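Local coordinates for protein aromatic amino acid beta-eliminating lyase/threonine aldolase (PDB 3LWS) that belongs to the beta-eliminating lyase family of pyridoxal-phosphate-dependent enzymes, related to the aminotransferases, and is present as a two-chain assembly, at residues 11-23 and 330-342. Residues are numbered along the deposited sequence; the frame is centred on the assembly and turned at random. Where two conformers were deposited one is given.
Sequences QTTGQISGHGKRN and EISVGDAYGELDQ
The imidazole of H19 meets the backbone at D335: the N-H of D335 reaches ND1 of H19 at 2.9 Å, tilted 27° from the ring plane. ND1 accepts this bond, while NE2 is hydrogen-bonded to O of G207. G334 makes this approach possible, since its bare CA passes 3.4 Å from CE1 of H19. Nearby, G18 is gripped from two directions. Its N gives a nearly straight bond to O of S332 (2.9 Å), whereas its O accepts from N of A336 at 3.0 Å. One water lies among O of I16, O of G18, N of G334 and N of Y337, close enough to bond with each. On the I16 side the packing is apolar: chi1 of 60° puts CG1 between N and the carbonyl carbon, leaving CG2 anti to the latter, 4.0 Å from CD1 of Y337 and also near CD1 of L340, while helix 258-273 adds F272 and L268. Elsewhere the fit is looser. At Q15 a second water links its N to O of A336; separately, exposed G20 brings its N only to 4.1 Å from CB of A336. The D335 carboxylate makes salt bridges with R254 and R257 and a hydrogen bond with Y261. An N-terminal segment is thus tied to the loop leaving strand 326-332 of the small domain, and H19 joins both to G207, which follows cofactor-modified K206, as suits a fold-type I pyridoxal-phosphate enzyme.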
ATOM      1  N   GLN A  11      16.751  23.781   7.829  1.00 34.21           N
ATOM      2  CA  GLN A  11      17.606  24.737   7.108  0.50 35.56           C
ATOM      3  C   GLN A  11      19.101  24.434   7.287  1.00 34.60           C
ATOM      4  O   GLN A  11      19.962  25.304   7.031  1.00 34.23           O
ATOM      5  CB  GLN A  11      17.312  26.190   7.528  0.50 37.11           C
ATOM      6  CG  GLN A  11      15.822  26.631   7.457  0.50 38.03           C
ATOM      7  CD  GLN A  11      15.056  26.097   6.241  0.50 39.32           C
ATOM      8  OE1 GLN A  11      15.156  26.637   5.138  0.50 34.88           O
ATOM      9  NE2 GLN A  11      14.249  25.065   6.456  0.50 40.37           N
ATOM     10  N   THR A  12      19.425  23.198   7.708  1.00 32.86           N
ATOM     11  CA  THR A  12      20.833  22.776   7.836  1.00 30.33           C
ATOM     12  C   THR A  12      21.320  22.143   6.542  1.00 29.22           C
ATOM     13  O   THR A  12      20.536  21.650   5.726  1.00 31.35           O
ATOM     14  CB  THR A  12      21.106  21.775   9.003  1.00 28.16           C
ATOM     15  OG1 THR A  12      20.339  20.581   8.804  1.00 24.44           O
ATOM     16  CG2 THR A  12      20.821  22.420  10.332  1.00 24.09           C
ATOM     17  N   THR A  13      22.637  22.153   6.390  1.00 29.98           N
ATOM     18  CA  THR A  13      23.307  21.690   5.183  1.00 29.58           C
ATOM     19  C   THR A  13      23.937  20.316   5.427  1.00 29.36           C
ATOM     20  O   THR A  13      24.470  19.684   4.504  1.00 29.65           O
ATOM     21  CB  THR A  13      24.367  22.699   4.798  1.00 28.10           C
ATOM     22  OG1 THR A  13      25.404  22.678   5.773  1.00 30.47           O
ATOM     23  CG2 THR A  13      23.770  24.100   4.789  1.00 28.28           C
ATOM     24  N   GLY A  14      23.872  19.849   6.673  1.00 27.51           N
ATOM     25  CA  GLY A  14      24.241  18.471   6.998  1.00 24.89           C
ATOM     26  C   GLY A  14      23.668  18.078   8.334  1.00 24.38           C
ATOM     27  O   GLY A  14      23.318  18.947   9.130  1.00 26.22           O
ATOM     28  N   GLN A  15      23.588  16.775   8.583  1.00 22.94           N
ATOM     29  CA  GLN A  15      22.965  16.245   9.790  1.00 21.77           C
ATOM     30  C   GLN A  15      23.763  15.070  10.305  1.00 22.35           C
ATOM     31  O   GLN A  15      24.425  14.361   9.505  1.00 21.46           O
ATOM     32  CB  GLN A  15      21.538  15.758   9.517  1.00 20.60           C
ATOM     33  CG  GLN A  15      20.608  16.794   8.976  1.00 22.97           C
ATOM     34  CD  GLN A  15      20.684  16.905   7.472  1.00 25.96           C
ATOM     35  OE1 GLN A  15      20.790  15.889   6.776  1.00 30.07           O
ATOM     36  NE2 GLN A  15      20.631  18.141   6.952  1.00 22.77           N
ATOM     37  N   ILE A  16      23.680  14.850  11.621  1.00 21.09           N
ATOM     38  CA  ILE A  16      24.256  13.666  12.230  1.00 22.34           C
ATOM     39  C   ILE A  16      23.368  12.424  12.018  1.00 21.28           C
ATOM     40  O   ILE A  16      23.877  11.299  11.934  1.00 21.64           O
ATOM     41  CB  ILE A  16      24.589  13.869  13.731  1.00 24.05           C
ATOM     42  CG1 ILE A  16      23.339  14.203  14.530  1.00 23.67           C
ATOM     43  CG2 ILE A  16      25.654  14.993  13.873  1.00 25.02           C
ATOM     44  CD1 ILE A  16      23.546  14.263  16.025  1.00 28.50           C
ATOM     45  N   SER A  17      22.057  12.625  11.933  1.00 20.41           N
ATOM     46  CA  SER A  17      21.128  11.511  11.859  1.00 23.79           C
ATOM     47  C   SER A  17      20.566  11.413  10.485  1.00 21.10           C
ATOM     48  O   SER A  17      20.532  12.387   9.741  1.00 21.89           O
ATOM     49  CB  SER A  17      19.974  11.667  12.835  1.00 23.10           C
ATOM     50  OG  SER A  17      19.192  12.808  12.496  1.00 36.89           O
ATOM     51  N   GLY A  18      20.115  10.213  10.157  1.00 21.02           N
ATOM     52  CA  GLY A  18      19.462   9.964   8.880  1.00 20.44           C
ATOM     53  C   GLY A  18      20.333   9.835   7.657  1.00 21.76           C
ATOM     54  O   GLY A  18      21.579   9.759   7.716  1.00 21.87           O
ATOM     55  N   HIS A  19      19.640   9.822   6.535  1.00 21.75           N
ATOM     56  CA  HIS A  19      20.238   9.556   5.266  1.00 24.09           C
ATOM     57  C   HIS A  19      20.252  10.751   4.345  1.00 26.00           C
ATOM     58  O   HIS A  19      20.783  10.648   3.248  1.00 28.85           O
ATOM     59  CB  HIS A  19      19.471   8.430   4.583  1.00 22.38           C
ATOM     60  CG  HIS A  19      19.807   7.083   5.111  1.00 20.18           C
ATOM     61  ND1 HIS A  19      21.103   6.638   5.230  1.00 21.26           N
ATOM     62  CD2 HIS A  19      19.019   6.066   5.526  1.00 23.66           C
ATOM     63  CE1 HIS A  19      21.099   5.414   5.729  1.00 24.52           C
ATOM     64  NE2 HIS A  19      19.848   5.047   5.926  1.00 21.40           N
ATOM     65  N   GLY A  20      19.657  11.864   4.780  1.00 25.84           N
ATOM     66  CA  GLY A  20      19.340  12.960   3.881  1.00 26.16           C
ATOM     67  C   GLY A  20      17.846  13.158   3.755  1.00 25.88           C
ATOM     68  O   GLY A  20      17.051  12.464   4.394  1.00 25.99           O
ATOM     69  N   LYS A  21      17.460  14.132   2.952  1.00 24.95           N
ATOM     70  CA  LYS A  21      16.058  14.482   2.816  1.00 25.88           C
ATOM     71  C   LYS A  21      15.275  13.362   2.173  1.00 24.12           C
ATOM     72  O   LYS A  21      15.759  12.657   1.251  1.00 23.75           O
ATOM     73  CB  LYS A  21      15.876  15.764   1.994  1.00 28.47           C
ATOM     74  CG  LYS A  21      15.985  17.058   2.803  1.00 33.09           C
ATOM     75  CD  LYS A  21      17.350  17.711   2.760  1.00 43.10           C
ATOM     76  CE  LYS A  21      17.308  19.100   3.401  1.00 41.52           C
ATOM     77  NZ  LYS A  21      16.782  19.097   4.785  1.00 41.65           N
ATOM     78  N   ARG A  22      14.059  13.216   2.658  1.00 23.17           N
ATOM     79  CA  ARG A  22      13.122  12.210   2.182  1.00 25.82           C
ATOM     80  C   ARG A  22      12.372  12.822   1.008  1.00 24.16           C
ATOM     81  O   ARG A  22      11.323  13.457   1.176  1.00 24.12           O
ATOM     82  CB  ARG A  22      12.155  11.824   3.326  1.00 27.55           C
ATOM     83  CG  ARG A  22      11.122  10.773   2.965  1.00 32.33           C
ATOM     84  CD  ARG A  22      10.174  10.423   4.114  1.00 34.60           C
ATOM     85  NE  ARG A  22      10.916  10.128   5.330  1.00 31.98           N
ATOM     86  CZ  ARG A  22      11.575   9.004   5.571  1.00 37.60           C
ATOM     87  NH1 ARG A  22      11.601   8.006   4.686  1.00 38.23           N
ATOM     88  NH2 ARG A  22      12.221   8.879   6.725  1.00 38.20           N
ATOM     89  N   ASN A  23      12.918  12.656  -0.188  1.00 22.92           N
ATOM     90  CA  ASN A  23      12.291  13.254  -1.381  1.00 21.28           C
ATOM     91  C   ASN A  23      12.109  12.317  -2.572  1.00 20.68           C
ATOM     92  O   ASN A  23      12.476  11.147  -2.512  1.00 21.06           O
ATOM     93  CB  ASN A  23      13.049  14.536  -1.773  1.00 21.79           C
ATOM     94  CG  ASN A  23      14.516  14.317  -1.968  1.00 20.47           C
ATOM     95  OD1 ASN A  23      14.980  13.232  -2.380  1.00 23.51           O
ATOM     96  ND2 ASN A  23      15.271  15.363  -1.718  1.00 20.83           N
ATOM     97  N   GLU A 330      15.352  11.097  19.130  1.00 18.45           N
ATOM     98  CA  GLU A 330      15.919   9.823  18.678  1.00 19.60           C
ATOM     99  C   GLU A 330      16.955  10.074  17.549  1.00 19.35           C
ATOM    100  O   GLU A 330      16.688  10.782  16.604  1.00 19.32           O
ATOM    101  CB  GLU A 330      14.809   8.904  18.203  1.00 19.92           C
ATOM    102  CG  GLU A 330      15.266   7.549  17.692  1.00 18.95           C
ATOM    103  CD  GLU A 330      14.097   6.642  17.359  1.00 26.32           C
ATOM    104  OE1 GLU A 330      13.444   6.117  18.289  1.00 24.57           O
ATOM    105  OE2 GLU A 330      13.830   6.466  16.159  1.00 22.24           O
ATOM    106  N   ILE A 331      18.133   9.496  17.686  1.00 19.86           N
ATOM    107  CA  ILE A 331      19.193   9.604  16.667  1.00 20.67           C
ATOM    108  C   ILE A 331      19.339   8.238  16.024  1.00 19.20           C
ATOM    109  O   ILE A 331      19.546   7.264  16.734  1.00 19.51           O
ATOM    110  CB  ILE A 331      20.557   9.942  17.329  1.00 20.68           C
ATOM    111  CG1 ILE A 331      20.505  11.259  18.119  1.00 25.25           C
ATOM    112  CG2 ILE A 331      21.678   9.926  16.280  1.00 21.16           C
ATOM    113  CD1 ILE A 331      20.019  12.474  17.362  1.00 22.24           C
ATOM    114  N   SER A 332      19.238   8.152  14.705  1.00 18.72           N
ATOM    115  CA  SER A 332      19.577   6.911  13.980  1.00 20.15           C
ATOM    116  C   SER A 332      20.636   7.261  12.916  1.00 20.08           C
ATOM    117  O   SER A 332      20.374   8.071  12.040  1.00 23.41           O
ATOM    118  CB  SER A 332      18.340   6.331  13.309  1.00 21.35           C
ATOM    119  OG  SER A 332      17.370   5.902  14.284  1.00 27.41           O
ATOM    120  N   VAL A 333      21.825   6.672  12.993  1.00 19.36           N
ATOM    121  CA  VAL A 333      22.920   7.064  12.074  1.00 19.40           C
ATOM    122  C   VAL A 333      22.786   6.354  10.713  1.00 20.22           C
ATOM    123  O   VAL A 333      22.536   5.114  10.624  1.00 20.46           O
ATOM    124  CB  VAL A 333      24.342   6.849  12.721  1.00 20.43           C
ATOM    125  CG1 VAL A 333      25.507   7.097  11.696  1.00 19.20           C
ATOM    126  CG2 VAL A 333      24.547   7.739  13.934  1.00 16.77           C
ATOM    127  N   GLY A 334      22.992   7.145   9.654  1.00 20.33           N
ATOM    128  CA  GLY A 334      22.931   6.708   8.264  1.00 19.30           C
ATOM    129  C   GLY A 334      23.964   7.447   7.424  1.00 20.03           C
ATOM    130  O   GLY A 334      24.991   7.880   7.943  1.00 20.04           O
ATOM    131  N   ASP A 335      23.663   7.656   6.145  1.00 21.56           N
ATOM    132  CA  ASP A 335      24.635   8.218   5.198  1.00 22.13           C
ATOM    133  C   ASP A 335      24.970   9.679   5.493  1.00 23.92           C
ATOM    134  O   ASP A 335      26.054  10.130   5.166  1.00 25.93           O
ATOM    135  CB  ASP A 335      24.134   8.079   3.751  1.00 23.28           C
ATOM    136  CG  ASP A 335      24.314   6.682   3.193  1.00 21.48           C
ATOM    137  OD1 ASP A 335      25.103   5.894   3.753  1.00 22.96           O
ATOM    138  OD2 ASP A 335      23.670   6.374   2.184  1.00 23.50           O
ATOM    139  N   ALA A 336      24.069  10.411   6.145  1.00 23.48           N
ATOM    140  CA  ALA A 336      24.288  11.824   6.378  1.00 23.39           C
ATOM    141  C   ALA A 336      25.531  12.163   7.203  1.00 22.59           C
ATOM    142  O   ALA A 336      26.303  13.051   6.795  1.00 22.60           O
ATOM    143  CB  ALA A 336      23.048  12.478   6.958  1.00 22.37           C
ATOM    144  N   TYR A 337      25.739  11.454   8.318  1.00 20.32           N
ATOM    145  CA  TYR A 337      26.871  11.690   9.188  1.00 22.63           C
ATOM    146  C   TYR A 337      28.202  11.591   8.446  1.00 23.13           C
ATOM    147  O   TYR A 337      29.068  12.436   8.618  1.00 22.94           O
ATOM    148  CB  TYR A 337      26.917  10.712  10.357  1.00 20.96           C
ATOM    149  CG  TYR A 337      28.013  11.010  11.366  1.00 22.91           C
ATOM    150  CD1 TYR A 337      27.937  12.127  12.174  1.00 27.44           C
ATOM    151  CD2 TYR A 337      29.116  10.175  11.506  1.00 26.32           C
ATOM    152  CE1 TYR A 337      28.917  12.413  13.094  1.00 27.83           C
ATOM    153  CE2 TYR A 337      30.096  10.437  12.432  1.00 27.22           C
ATOM    154  CZ  TYR A 337      29.985  11.567  13.223  1.00 27.08           C
ATOM    155  OH  TYR A 337      30.920  11.900  14.154  1.00 30.70           O
ATOM    156  N   GLY A 338      28.356  10.548   7.643  1.00 23.71           N
ATOM    157  CA  GLY A 338      29.608  10.320   6.902  1.00 25.90           C
ATOM    158  C   GLY A 338      29.924  11.364   5.846  1.00 25.69           C
ATOM    159  O   GLY A 338      31.010  11.376   5.301  1.00 26.84           O
ATOM    160  N   GLU A 339      28.966  12.240   5.547  1.00 27.44           N
ATOM    161  CA  GLU A 339      29.197  13.367   4.626  1.00 27.95           C
ATOM    162  C   GLU A 339      29.665  14.625   5.382  1.00 28.45           C
ATOM    163  O   GLU A 339      29.938  15.658   4.779  1.00 31.81           O
ATOM    164  CB  GLU A 339      27.927  13.608   3.785  1.00 28.36           C
ATOM    165  CG  GLU A 339      27.667  12.441   2.747  1.00 33.28           C
ATOM    166  CD  GLU A 339      26.256  12.383   2.163  1.00 42.40           C
ATOM    167  OE1 GLU A 339      25.557  13.422   2.175  1.00 50.08           O
ATOM    168  OE2 GLU A 339      25.838  11.284   1.678  1.00 48.65           O
ATOM    169  N   LEU A 340      29.748  14.553   6.700  1.00 29.02           N
ATOM    170  CA  LEU A 340      30.309  15.653   7.495  1.00 27.96           C
ATOM    171  C   LEU A 340      31.794  15.445   7.633  1.00 29.60           C
ATOM    172  O   LEU A 340      32.229  14.439   8.204  1.00 29.98           O
ATOM    173  CB  LEU A 340      29.693  15.700   8.888  1.00 28.00           C
ATOM    174  CG  LEU A 340      28.166  15.662   8.950  1.00 26.66           C
ATOM    175  CD1 LEU A 340      27.746  15.830  10.391  1.00 26.93           C
ATOM    176  CD2 LEU A 340      27.528  16.718   8.042  1.00 25.99           C
ATOM    177  N   ASP A 341      32.588  16.380   7.117  1.00 30.18           N
ATOM    178  CA  ASP A 341      34.044  16.261   7.233  1.00 29.63           C
ATOM    179  C   ASP A 341      34.469  16.556   8.663  1.00 29.71           C
ATOM    180  O   ASP A 341      33.657  16.979   9.499  1.00 28.85           O
ATOM    181  CB  ASP A 341      34.798  17.113   6.193  1.00 30.60           C
ATOM    182  CG  ASP A 341      34.546  18.592   6.339  1.00 30.20           C
ATOM    183  OD1 ASP A 341      34.790  19.143   7.428  1.00 30.20           O
ATOM    184  OD2 ASP A 341      34.109  19.209   5.355  1.00 31.92           O
ATOM    185  N   GLN A 342      35.732  16.290   8.976  1.00 29.93           N
ATOM    186  CA  GLN A 342      36.180  16.401  10.358  1.00 29.64           C
ATOM    187  C   GLN A 342      36.061  17.815  10.923  1.00 29.93           C
ATOM    188  O   GLN A 342      35.640  18.010  12.085  1.00 28.60           O
ATOM    189  CB  GLN A 342      37.617  15.891  10.505  1.00 31.08           C
ATOM    190  CG  GLN A 342      38.018  15.597  11.953  1.00 30.85           C
ATOM    191  CD  GLN A 342      37.061  14.636  12.648  1.00 37.30           C
ATOM    192  OE1 GLN A 342      36.704  13.594  12.099  1.00 40.94           O
ATOM    193  NE2 GLN A 342      36.646  14.990  13.867  1.00 37.61           N
TER
HETATM  194  O   HOH W   1      25.038  15.544   6.285  1.00 19.71           O
HETATM  195  O   HOH W   2      23.477   9.938   9.502  1.00 17.76           O